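Local coordinates for Tb427.07.360- putative uncharacterized metacyclic invariant surface protein from Trypanosoma brucei (Trypanosoma brucei, PDB 5VTL) that is of unknown function but is probably an invariant surface protein of the metacyclic stage, with an extended, largely helical architecture, at residues Leu30-Val35 / Thr85-Val90; Gln92-Ala97 / Asp175-Ala180. One frame throughout, in Å; residues are numbered along the deposited sequence.

Both interactions lie near the middle of a long antiparallel three-helix bundle, and both use helix 63-102. Interaction 1 joins it to helix 4-58; interaction 2, farther along the chain, joins it to helix 157-209. Their centres are 11 Å apart, and they touch where Val90 CG2 meets Ala180 CB at 3.5 Å. Interaction 1 is partly buried and purely aliphatic, made by alanine, valine and leucine. Interaction 2 is a buried contact and covers more surface. Its inner half is aliphatic, around Ala94 and Leu177, while its outer half sets a tyrosine ring against an exposed glutamine. Neither contact has a hydrogen bond across it.

Interaction 1 of 2, residues Leu30-Val35 / Thr85-Val90; sequences LAAANV and TALSDV
Leu87 on helix 63-102 fills a hollow on helix 4-58 lined by Ala31, Ala32 and Val35. The two helices are antiparallel members of an extended three-helix bundle, completed by helix 157-209. Their local axes approach to 9.3 Å and run at 166°. Leu87 is the main bump of the contact, set between these three residues.

Leu87 CG is anti to its backbone N (chi1 178°). Beyond it the isopropyl fork divides between the walls. Leu87 CD1 lies 3.8 Å from Ala31 CB. Leu87 CD1 is also 3.7 Å from Ala32 N, so it rests against the backbone of helix 4-58. The other branch, Leu87 CD2, packs 3.7 Å from Val35 CG2. This valine methyl also covers Leu87 CB, and the two side chains cross at about a right angle.

Ala31 supplies a smaller bump in the reverse direction. Its CB enters the groove between Leu87 and Val90, about one helical turn apart. On the Val90 side, Ala31 CB meets Val90 CG2 at 3.9 Å, with Val90 CG1 only slightly farther off. Val90 also touches Leu177 and Ala180 of helix 157-209, so it sits where the three helices meet.

No hydrogen bond crosses this contact; the match of shapes carries it. Polar groups of 85-90 pair away from the interface. Asp89 forms a salt bridge with Arg183 of helix 157-209. Within its own helix, Ser88 OG donates a 2.6 Å hydrogen bond to Thr85 O, which takes Asp89 N from the same face of its carbonyl plane.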
ATOM      1  N   LEU A  30      -1.565   0.968  -7.221  1.00  9.75           N
ATOM      2  CA  LEU A  30      -2.625   0.114  -6.686  1.00  7.80           C
ATOM      3  C   LEU A  30      -3.773   0.997  -6.231  1.00  8.17           C
ATOM      4  O   LEU A  30      -4.917   0.759  -6.573  1.00 10.54           O
ATOM      5  CB  LEU A  30      -2.132  -0.711  -5.485  1.00 14.00           C
ATOM      6  CG  LEU A  30      -1.338  -1.986  -5.765  1.00 25.11           C
ATOM      7  CD1 LEU A  30      -0.776  -2.592  -4.477  1.00 28.12           C
ATOM      8  CD2 LEU A  30      -2.209  -2.999  -6.476  1.00 18.62           C
ATOM      9  N   ALA A  31      -3.458   2.027  -5.459  1.00  7.12           N
ATOM     10  CA  ALA A  31      -4.494   2.906  -4.929  1.00  6.13           C
ATOM     11  C   ALA A  31      -5.227   3.654  -6.023  1.00 10.76           C
ATOM     12  O   ALA A  31      -6.431   3.811  -5.947  1.00 10.18           O
ATOM     13  CB  ALA A  31      -3.905   3.879  -3.924  1.00  8.93           C
ATOM     14  N   ALA A  32      -4.506   4.140  -7.034  1.00 12.60           N
ATOM     15  CA  ALA A  32      -5.147   4.809  -8.167  1.00  9.16           C
ATOM     16  C   ALA A  32      -6.094   3.877  -8.913  1.00  8.19           C
ATOM     17  O   ALA A  32      -7.197   4.290  -9.317  1.00  9.12           O
ATOM     18  CB  ALA A  32      -4.103   5.355  -9.130  1.00 12.50           C
ATOM     19  N   ALA A  33      -5.681   2.626  -9.094  1.00  8.71           N
ATOM     20  CA  ALA A  33      -6.525   1.648  -9.777  1.00  6.23           C
ATOM     21  C   ALA A  33      -7.776   1.388  -8.957  1.00  6.81           C
ATOM     22  O   ALA A  33      -8.866   1.176  -9.505  1.00  8.32           O
ATOM     23  CB  ALA A  33      -5.766   0.349 -10.016  1.00  9.38           C
ATOM     24  N   ASN A  34      -7.620   1.377  -7.640  1.00  7.53           N
ATOM     25  CA  ASN A  34      -8.774   1.140  -6.759  1.00  8.37           C
ATOM     26  C   ASN A  34      -9.815   2.244  -6.880  1.00  8.51           C
ATOM     27  O   ASN A  34     -11.016   1.973  -6.851  1.00  7.36           O
ATOM     28  CB  ASN A  34      -8.330   0.961  -5.312  1.00  9.92           C
ATOM     29  CG  ASN A  34      -7.796  -0.436  -5.031  1.00 13.26           C
ATOM     30  OD1 ASN A  34      -8.209  -1.412  -5.661  1.00 21.83           O
ATOM     31  ND2 ASN A  34      -6.922  -0.544  -4.044  1.00 18.63           N
ATOM     32  N   VAL A  35      -9.352   3.481  -7.037  1.00  9.64           N
ATOM     33  CA  VAL A  35     -10.250   4.624  -7.234  1.00  8.95           C
ATOM     34  C   VAL A  35     -10.957   4.512  -8.559  1.00 10.50           C
ATOM     35  O   VAL A  35     -12.166   4.721  -8.655  1.00  8.05           O
ATOM     36  CB  VAL A  35      -9.492   5.959  -7.173  1.00 13.24           C
ATOM     37  CG1 VAL A  35     -10.357   7.139  -7.690  1.00 12.68           C
ATOM     38  CG2 VAL A  35      -9.053   6.210  -5.752  1.00 12.84           C
ATOM     39  N   THR A  85     -10.256   9.954  -1.036  1.00 12.32           N
ATOM     40  CA  THR A  85      -9.591  10.492   0.150  1.00 10.40           C
ATOM     41  C   THR A  85      -8.403   9.613   0.516  1.00 15.38           C
ATOM     42  O   THR A  85      -7.346  10.106   0.928  1.00 14.68           O
ATOM     43  CB  THR A  85     -10.555  10.575   1.337  1.00 10.49           C
ATOM     44  OG1 THR A  85     -11.620  11.478   1.016  1.00 17.18           O
ATOM     45  CG2 THR A  85      -9.850  11.040   2.600  1.00 20.48           C
ATOM     46  N   ALA A  86      -8.573   8.307   0.355  1.00 12.01           N
ATOM     47  CA  ALA A  86      -7.504   7.359   0.668  1.00  9.46           C
ATOM     48  C   ALA A  86      -6.353   7.508  -0.324  1.00 11.80           C
ATOM     49  O   ALA A  86      -5.185   7.469   0.067  1.00 11.39           O
ATOM     50  CB  ALA A  86      -8.048   5.931   0.702  1.00  7.47           C
ATOM     51  N   LEU A  87      -6.674   7.743  -1.595  1.00  9.17           N
ATOM     52  CA  LEU A  87      -5.637   7.975  -2.596  1.00  9.06           C
ATOM     53  C   LEU A  87      -4.842   9.228  -2.246  1.00 14.47           C
ATOM     54  O   LEU A  87      -3.619   9.239  -2.358  1.00 12.47           O
ATOM     55  CB  LEU A  87      -6.247   8.115  -3.986  1.00  9.11           C
ATOM     56  CG  LEU A  87      -5.323   8.402  -5.168  1.00 13.11           C
ATOM     57  CD1 LEU A  87      -4.183   7.390  -5.279  1.00 10.06           C
ATOM     58  CD2 LEU A  87      -6.146   8.429  -6.446  1.00 11.42           C
ATOM     59  N   SER A  88      -5.528  10.272  -1.794  1.00 14.90           N
ATOM     60  CA  SER A  88      -4.827  11.504  -1.431  1.00 14.42           C
ATOM     61  C   SER A  88      -3.909  11.278  -0.230  1.00 18.56           C
ATOM     62  O   SER A  88      -2.802  11.817  -0.193  1.00 16.39           O
ATOM     63  CB  SER A  88      -5.795  12.659  -1.181  1.00 19.04           C
ATOM     64  OG  SER A  88      -6.630  12.376  -0.089  1.00 28.23           O
ATOM     65  N   ASP A  89      -4.358  10.495   0.753  1.00 12.10           N
ATOM     66  CA  ASP A  89      -3.472  10.066   1.835  1.00 12.19           C
ATOM     67  C   ASP A  89      -2.245   9.288   1.324  1.00 11.86           C
ATOM     68  O   ASP A  89      -1.113   9.559   1.739  1.00 13.27           O
ATOM     69  CB  ASP A  89      -4.220   9.206   2.849  1.00 10.44           C
ATOM     70  CG  ASP A  89      -5.302   9.984   3.599  1.00 18.49           C
ATOM     71  OD1 ASP A  89      -5.337  11.234   3.483  1.00 15.16           O
ATOM     72  OD2 ASP A  89      -6.101   9.332   4.311  1.00 15.08           O
ATOM     73  N   VAL A  90      -2.469   8.319   0.445  1.00  8.31           N
ATOM     74  CA  VAL A  90      -1.385   7.521  -0.137  1.00 11.74           C
ATOM     75  C   VAL A  90      -0.343   8.435  -0.779  1.00 13.79           C
ATOM     76  O   VAL A  90       0.876   8.237  -0.648  1.00 11.54           O
ATOM     77  CB  VAL A  90      -1.940   6.525  -1.192  1.00 10.90           C
ATOM     78  CG1 VAL A  90      -0.834   5.896  -2.025  1.00 11.45           C
ATOM     79  CG2 VAL A  90      -2.760   5.420  -0.511  1.00 10.42           C
TER

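Interaction 2 of 2, residues Gln92-Ala97 / Asp175-Ala180; sequences QYAANA and DQLEAA
Tyr93 of helix 63-102 lays its ring against Gln176 of helix 157-209. These helices are an antiparallel pair in the three-helix bundle. Their local axes come within 8.8 Å.

The main aromatic contact is a CH-pi interaction. Gln176 CB sits 3.5 Å from the centroid of the Tyr93 ring and only 4° off the ring normal. The glutamine chain bends at chi2, and its amide plane ends 19° from the ring plane. Gln92 CD lies over the opposite face, toward the rim. Ala180 CB approaches the ring edge at CD2.

Aliphatic packing continues toward the bundle interior. Tyr93 CB meets Leu177 CB at 3.7 Å. Deeper in, Leu177 CD1 lies 4.1 Å from Ala94 CB and near Ala94 N. Leu177 also touches Val24 and Leu27 of helix 4-58, so it bridges all three helices.

Among the polar groups, no hydrogen bond joins 92-97 to 175-180. Just beyond, Asn96 ND2 hydrogen-bonds Glu173 OE1 and ties the same two helices. At the outer end of the ring, Tyr93 OH lies 3.5 Å from Gln176 OE1.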
ATOM      1  N   GLN A  92       0.414  11.486  -0.171  1.00  9.63           N
ATOM      2  CA  GLN A  92       1.156  12.235   0.828  1.00 11.58           C
ATOM      3  C   GLN A  92       2.192  11.318   1.436  1.00 12.42           C
ATOM      4  O   GLN A  92       3.369  11.640   1.448  1.00  8.37           O
ATOM      5  CB  GLN A  92       0.178  12.756   1.868  1.00 12.39           C
ATOM      6  CG  GLN A  92       0.716  13.156   3.212  1.00 16.33           C
ATOM      7  CD  GLN A  92      -0.424  13.349   4.211  1.00 36.24           C
ATOM      8  OE1 GLN A  92      -1.602  13.393   3.824  1.00 41.61           O
ATOM      9  NE2 GLN A  92      -0.084  13.446   5.494  1.00 27.56           N
ATOM     10  N   TYR A  93       1.773  10.145   1.901  1.00  7.20           N
ATOM     11  CA  TYR A  93       2.723   9.243   2.532  1.00 10.85           C
ATOM     12  C   TYR A  93       3.749   8.689   1.559  1.00  8.14           C
ATOM     13  O   TYR A  93       4.888   8.430   1.951  1.00  8.92           O
ATOM     14  CB  TYR A  93       1.976   8.114   3.254  1.00  8.94           C
ATOM     15  CG  TYR A  93       1.084   8.650   4.340  1.00 10.21           C
ATOM     16  CD1 TYR A  93       1.583   9.506   5.336  1.00 14.09           C
ATOM     17  CD2 TYR A  93      -0.255   8.335   4.365  1.00 11.44           C
ATOM     18  CE1 TYR A  93       0.747  10.007   6.336  1.00 14.09           C
ATOM     19  CE2 TYR A  93      -1.099   8.831   5.360  1.00 15.79           C
ATOM     20  CZ  TYR A  93      -0.594   9.670   6.334  1.00 20.90           C
ATOM     21  OH  TYR A  93      -1.448  10.154   7.308  1.00 20.69           O
ATOM     22  N   ALA A  94       3.347   8.471   0.310  1.00  5.91           N
ATOM     23  CA  ALA A  94       4.275   8.012  -0.719  1.00 10.49           C
ATOM     24  C   ALA A  94       5.299   9.078  -1.098  1.00  6.80           C
ATOM     25  O   ALA A  94       6.374   8.737  -1.615  1.00 10.49           O
ATOM     26  CB  ALA A  94       3.526   7.537  -1.961  1.00 11.73           C
ATOM     27  N   ALA A  95       4.977  10.354  -0.873  1.00  6.81           N
ATOM     28  CA  ALA A  95       5.975  11.408  -1.074  1.00  6.24           C
ATOM     29  C   ALA A  95       6.915  11.535   0.125  1.00 10.48           C
ATOM     30  O   ALA A  95       8.095  11.813  -0.037  1.00 11.50           O
ATOM     31  CB  ALA A  95       5.313  12.732  -1.343  1.00 10.82           C
ATOM     32  N   ASN A  96       6.377  11.328   1.322  1.00  6.80           N
ATOM     33  CA  ASN A  96       7.145  11.453   2.558  1.00  9.22           C
ATOM     34  C   ASN A  96       8.178  10.356   2.768  1.00  9.41           C
ATOM     35  O   ASN A  96       9.352  10.625   3.024  1.00  7.78           O
ATOM     36  CB  ASN A  96       6.201  11.451   3.757  1.00  8.78           C
ATOM     37  CG  ASN A  96       5.330  12.689   3.819  1.00  7.91           C
ATOM     38  OD1 ASN A  96       5.443  13.577   2.962  1.00  9.91           O
ATOM     39  ND2 ASN A  96       4.427  12.749   4.822  1.00 10.37           N
ATOM     40  N   ALA A  97       7.740   9.104   2.684  1.00 10.27           N
ATOM     41  CA  ALA A  97       8.630   7.988   3.016  1.00  7.44           C
ATOM     42  C   ALA A  97       9.947   7.947   2.218  1.00  6.81           C
ATOM     43  O   ALA A  97      11.009   7.742   2.818  1.00  8.26           O
ATOM     44  CB  ALA A  97       7.884   6.646   2.929  1.00  7.89           C
ATOM     45  N   ASP A 175       4.048   2.683   7.580  1.00  8.69           N
ATOM     46  CA  ASP A 175       2.831   2.107   8.126  1.00  7.40           C
ATOM     47  C   ASP A 175       1.598   2.908   7.673  1.00  6.48           C
ATOM     48  O   ASP A 175       0.556   2.338   7.339  1.00  7.95           O
ATOM     49  CB  ASP A 175       2.860   2.070   9.652  1.00  8.29           C
ATOM     50  CG  ASP A 175       3.622   0.885  10.221  1.00 12.84           C
ATOM     51  OD1 ASP A 175       3.871  -0.131   9.520  1.00 14.45           O
ATOM     52  OD2 ASP A 175       3.978   0.990  11.408  1.00 12.52           O
ATOM     53  N   GLN A 176       1.701   4.233   7.697  1.00  7.56           N
ATOM     54  CA  GLN A 176       0.583   5.087   7.301  1.00  8.33           C
ATOM     55  C   GLN A 176       0.261   4.888   5.836  1.00  6.58           C
ATOM     56  O   GLN A 176      -0.900   4.860   5.434  1.00  7.25           O
ATOM     57  CB  GLN A 176       0.910   6.548   7.570  1.00 12.33           C
ATOM     58  CG  GLN A 176       0.891   6.883   9.010  1.00 12.15           C
ATOM     59  CD  GLN A 176      -0.434   7.451   9.428  1.00 33.95           C
ATOM     60  OE1 GLN A 176      -1.482   7.042   8.924  1.00 23.56           O
ATOM     61  NE2 GLN A 176      -0.408   8.411  10.345  1.00 39.23           N
ATOM     62  N   LEU A 177       1.311   4.730   5.043  1.00  7.96           N
ATOM     63  CA  LEU A 177       1.165   4.464   3.622  1.00  7.60           C
ATOM     64  C   LEU A 177       0.409   3.157   3.395  1.00  6.41           C
ATOM     65  O   LEU A 177      -0.549   3.117   2.640  1.00  7.95           O
ATOM     66  CB  LEU A 177       2.550   4.425   2.953  1.00  3.03           C
ATOM     67  CG  LEU A 177       2.594   4.047   1.465  1.00  7.14           C
ATOM     68  CD1 LEU A 177       1.649   4.899   0.631  1.00  5.08           C
ATOM     69  CD2 LEU A 177       4.036   4.178   0.943  1.00  7.60           C
ATOM     70  N   GLU A 178       0.817   2.091   4.066  1.00  6.07           N
ATOM     71  CA  GLU A 178       0.178   0.805   3.872  1.00  5.46           C
ATOM     72  C   GLU A 178      -1.288   0.848   4.312  1.00  9.21           C
ATOM     73  O   GLU A 178      -2.153   0.227   3.687  1.00 11.13           O
ATOM     74  CB  GLU A 178       0.932  -0.301   4.629  1.00 11.35           C
ATOM     75  CG  GLU A 178       2.345  -0.558   4.094  1.00  7.02           C
ATOM     76  CD  GLU A 178       2.970  -1.864   4.576  1.00 11.30           C
ATOM     77  OE1 GLU A 178       2.546  -2.459   5.608  1.00  7.01           O
ATOM     78  OE2 GLU A 178       3.899  -2.312   3.877  1.00  7.88           O
ATOM     79  N   ALA A 179      -1.560   1.577   5.383  1.00  7.79           N
ATOM     80  CA  ALA A 179      -2.911   1.666   5.929  1.00  9.96           C
ATOM     81  C   ALA A 179      -3.823   2.417   4.968  1.00  7.06           C
ATOM     82  O   ALA A 179      -4.993   2.061   4.804  1.00  9.79           O
ATOM     83  CB  ALA A 179      -2.894   2.343   7.301  1.00 10.53           C
ATOM     84  N   ALA A 180      -3.275   3.427   4.316  1.00  6.81           N
ATOM     85  CA  ALA A 180      -4.018   4.225   3.351  1.00  8.19           C
ATOM     86  C   ALA A 180      -4.338   3.403   2.124  1.00  6.45           C
ATOM     87  O   ALA A 180      -5.453   3.453   1.590  1.00  7.62           O
ATOM     88  CB  ALA A 180      -3.231   5.472   2.970  1.00  9.79           C
TER